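Local coordinates for protein amine oxidase (Emericella nidulans, PDB 3PGB) that probably oxidises primary amines to aldehydes as a copper- and topaquinone-dependent amine oxidase, working as a two-subunit assembly, at residues A[534-539]-A[694-699]. Sequence-based numbering, arbitrary orientation.
With CU (copper (II) ion), chain D.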
ATOM      1  N   HIS A 534       6.336  10.456 -12.063  1.00 14.88           N
ATOM      2  CA  HIS A 534       6.024  11.355 -10.973  1.00 14.86           C
ATOM      3  C   HIS A 534       7.070  11.102  -9.909  1.00 14.87           C
ATOM      4  O   HIS A 534       7.256   9.955  -9.484  1.00 15.24           O
ATOM      5  CB  HIS A 534       4.656  11.052 -10.373  1.00 14.97           C
ATOM      6  CG  HIS A 534       3.505  11.388 -11.264  1.00 14.85           C
ATOM      7  ND1 HIS A 534       3.003  12.664 -11.380  1.00 14.72           N
ATOM      8  CD2 HIS A 534       2.733  10.604 -12.050  1.00 14.72           C
ATOM      9  CE1 HIS A 534       1.980  12.655 -12.213  1.00 15.23           C
ATOM     10  NE2 HIS A 534       1.794  11.416 -12.633  1.00 14.76           N
ATOM     11  N   VAL A 535       7.764  12.152  -9.487  1.00 14.34           N
ATOM     12  CA  VAL A 535       8.654  12.042  -8.342  1.00 14.08           C
ATOM     13  C   VAL A 535       8.393  13.253  -7.473  1.00 13.80           C
ATOM     14  O   VAL A 535       8.504  14.384  -7.942  1.00 13.40           O
ATOM     15  CB  VAL A 535      10.148  11.979  -8.744  1.00 14.08           C
ATOM     16  CG1 VAL A 535      11.003  11.679  -7.529  1.00 13.51           C
ATOM     17  CG2 VAL A 535      10.384  10.930  -9.819  1.00 13.57           C
ATOM     18  N   LEU A 536       8.010  13.004  -6.224  1.00 13.60           N
ATOM     19  CA  LEU A 536       7.696  14.072  -5.284  1.00 13.62           C
ATOM     20  C   LEU A 536       8.599  13.941  -4.073  1.00 13.76           C
ATOM     21  O   LEU A 536       8.588  12.914  -3.407  1.00 13.80           O
ATOM     22  CB  LEU A 536       6.226  14.006  -4.867  1.00 13.55           C
ATOM     23  CG  LEU A 536       5.213  14.200  -6.005  1.00 12.75           C
ATOM     24  CD1 LEU A 536       4.809  12.868  -6.608  1.00 12.18           C
ATOM     25  CD2 LEU A 536       3.983  14.946  -5.510  1.00 12.76           C
ATOM     26  N   ASN A 537       9.384  14.983  -3.801  1.00 14.20           N
ATOM     27  CA  ASN A 537      10.399  14.947  -2.736  1.00 14.25           C
ATOM     28  C   ASN A 537       9.845  15.492  -1.437  1.00 14.11           C
ATOM     29  O   ASN A 537       9.201  16.534  -1.432  1.00 14.17           O
ATOM     30  CB  ASN A 537      11.645  15.755  -3.127  1.00 14.10           C
ATOM     31  CG  ASN A 537      12.843  15.465  -2.224  1.00 14.68           C
ATOM     32  OD1 ASN A 537      13.314  16.338  -1.480  1.00 14.42           O
ATOM     33  ND2 ASN A 537      13.334  14.234  -2.279  1.00 14.79           N
ATOM     34  N   PHE A 538      10.120  14.790  -0.341  1.00 14.24           N
ATOM     35  CA  PHE A 538       9.663  15.193   0.984  1.00 14.28           C
ATOM     36  C   PHE A 538      10.840  15.326   1.934  1.00 14.55           C
ATOM     37  O   PHE A 538      11.722  14.467   1.951  1.00 14.85           O
ATOM     38  CB  PHE A 538       8.679  14.164   1.537  1.00 14.18           C
ATOM     39  CG  PHE A 538       7.309  14.238   0.924  1.00 13.49           C
ATOM     40  CD1 PHE A 538       7.025  13.567  -0.251  1.00 13.83           C
ATOM     41  CD2 PHE A 538       6.303  14.962   1.534  1.00 13.50           C
ATOM     42  CE1 PHE A 538       5.758  13.627  -0.814  1.00 14.19           C
ATOM     43  CE2 PHE A 538       5.036  15.029   0.978  1.00 13.55           C
ATOM     44  CZ  PHE A 538       4.763  14.365  -0.193  1.00 13.82           C
ATOM     45  N   LYS A 539      10.847  16.398   2.728  1.00 14.79           N
ATOM     46  CA  LYS A 539      11.862  16.592   3.763  1.00 14.82           C
ATOM     47  C   LYS A 539      11.363  16.024   5.093  1.00 14.90           C
ATOM     48  O   LYS A 539      10.310  16.426   5.587  1.00 14.66           O
ATOM     49  CB  LYS A 539      12.182  18.074   3.915  1.00 14.96           C
ATOM     50  CG  LYS A 539      13.327  18.380   4.879  1.00 15.48           C
ATOM     51  CD  LYS A 539      13.503  19.874   5.044  1.00 16.09           C
ATOM     52  CE  LYS A 539      14.671  20.208   5.942  1.00 16.25           C
ATOM     53  NZ  LYS A 539      14.844  21.688   6.100  1.00 16.20           N
ATOM     54  N   LEU A 694       8.490  10.100  -2.939  1.00 14.72           N
ATOM     55  CA  LEU A 694       7.345   9.319  -3.357  1.00 15.12           C
ATOM     56  C   LEU A 694       7.294   9.473  -4.869  1.00 15.79           C
ATOM     57  O   LEU A 694       7.748  10.488  -5.401  1.00 16.48           O
ATOM     58  CB  LEU A 694       6.059   9.826  -2.707  1.00 15.01           C
ATOM     59  CG  LEU A 694       6.010   9.883  -1.174  1.00 14.41           C
ATOM     60  CD1 LEU A 694       4.574  10.079  -0.715  1.00 14.22           C
ATOM     61  CD2 LEU A 694       6.597   8.656  -0.530  1.00 13.64           C
ATOM     62  N   GLY A 695       6.775   8.474  -5.573  1.00 16.36           N
ATOM     63  CA  GLY A 695       6.728   8.547  -7.026  1.00 16.93           C
ATOM     64  C   GLY A 695       6.129   7.346  -7.728  1.00 17.40           C
ATOM     65  O   GLY A 695       5.899   6.310  -7.110  1.00 17.59           O
ATOM     66  N   MET A 696       5.890   7.503  -9.030  1.00 17.83           N
ATOM     67  CA  MET A 696       5.218   6.497  -9.856  1.00 18.29           C
ATOM     68  C   MET A 696       5.762   6.529 -11.275  1.00 17.87           C
ATOM     69  O   MET A 696       6.094   7.599 -11.780  1.00 17.78           O
ATOM     70  CB  MET A 696       3.733   6.821  -9.971  1.00 18.81           C
ATOM     71  CG  MET A 696       2.933   6.714  -8.703  1.00 21.25           C
ATOM     72  SD  MET A 696       1.746   8.071  -8.578  1.00 27.24           S
ATOM     73  CE  MET A 696       2.648   9.214  -7.523  1.00 24.78           C
ATOM     74  N   HIS A 697       5.825   5.364 -11.918  1.00 17.23           N
ATOM     75  CA  HIS A 697       6.041   5.295 -13.353  1.00 16.74           C
ATOM     76  C   HIS A 697       4.661   5.180 -13.975  1.00 16.70           C
ATOM     77  O   HIS A 697       3.949   4.203 -13.735  1.00 16.81           O
ATOM     78  CB  HIS A 697       6.890   4.083 -13.742  1.00 16.62           C
ATOM     79  CG  HIS A 697       8.217   4.024 -13.055  1.00 16.09           C
ATOM     80  ND1 HIS A 697       9.246   4.896 -13.342  1.00 14.47           N
ATOM     81  CD2 HIS A 697       8.688   3.187 -12.102  1.00 15.91           C
ATOM     82  CE1 HIS A 697      10.290   4.603 -12.587  1.00 14.61           C
ATOM     83  NE2 HIS A 697       9.979   3.567 -11.830  1.00 15.35           N
ATOM     84  N   HIS A 698       4.282   6.177 -14.768  1.00 16.36           N
ATOM     85  CA  HIS A 698       2.927   6.260 -15.291  1.00 16.08           C
ATOM     86  C   HIS A 698       2.935   6.229 -16.812  1.00 15.82           C
ATOM     87  O   HIS A 698       3.336   7.199 -17.462  1.00 15.85           O
ATOM     88  CB  HIS A 698       2.245   7.526 -14.767  1.00 16.18           C
ATOM     89  CG  HIS A 698       0.762   7.553 -14.981  1.00 16.83           C
ATOM     90  ND1 HIS A 698       0.009   8.693 -14.797  1.00 17.01           N
ATOM     91  CD2 HIS A 698      -0.104   6.590 -15.373  1.00 17.42           C
ATOM     92  CE1 HIS A 698      -1.258   8.427 -15.059  1.00 17.06           C
ATOM     93  NE2 HIS A 698      -1.354   7.159 -15.410  1.00 17.22           N
ATOM     94  N   VAL A 699       2.511   5.091 -17.363  1.00 15.41           N
ATOM     95  CA  VAL A 699       2.280   4.935 -18.789  1.00 14.94           C
ATOM     96  C   VAL A 699       0.770   4.831 -18.989  1.00 14.43           C
ATOM     97  O   VAL A 699       0.221   3.733 -18.984  1.00 14.42           O
ATOM     98  CB  VAL A 699       2.983   3.675 -19.342  1.00 15.08           C
ATOM     99  CG1 VAL A 699       2.830   3.606 -20.860  1.00 15.11           C
ATOM    100  CG2 VAL A 699       4.454   3.675 -18.950  1.00 14.83           C
TER
HETATM  101 CU    CU D 901       0.676  10.461 -14.114  1.00 23.17          CU
HETATM  102  O   HOH W   1      -1.138  12.095 -14.559  1.00 17.59           O
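The imidazoles of H534 and H698 lie side by side and approach by their edges, without stacking: their centroids are 6.0 Å apart and their planes differ by 30°. H698 ND1 lies at the edge of the H534 ring, near its plane, and a water sits in plane at the edges of both. Copper bridges that gap, 2.1 Å from H534 NE2 and 2.0 Å from H698 ND1; the water oxygen is a longer ligand, 2.5 Å from copper, and H532 completes the three histidines. With CG anti to the backbone N (chi1 -167°), the H698 ring stands beside H534, and its turn about CB-CG presents ND1 to copper. Copper on ND1 and the hydrogen bond from NE2 to D704 OD1 together restrict the ring's rotation. The bent chain of M696 brings SD to an oblique position, 5.0 Å from the H534 ring centroid, and CE against H534 CB. At the other end, L694 CD1 meets the F538 ring at CE1 (3.7 Å), again obliquely; F488 and Y490 also border F538. Beneath these side chains the two strand segments run antiparallel. H534 pairs with M696 and L536 with L694 as hydrogen-bonded pairs, the bond from L536 N to L694 O being nearly straight at 178°. Between them V535 faces G695 in a non-hydrogen-bonded pair. Two histidines from one strand and a third from its distant partner form the copper site characteristic of the beta-sandwich catalytic domain of copper amine oxidases.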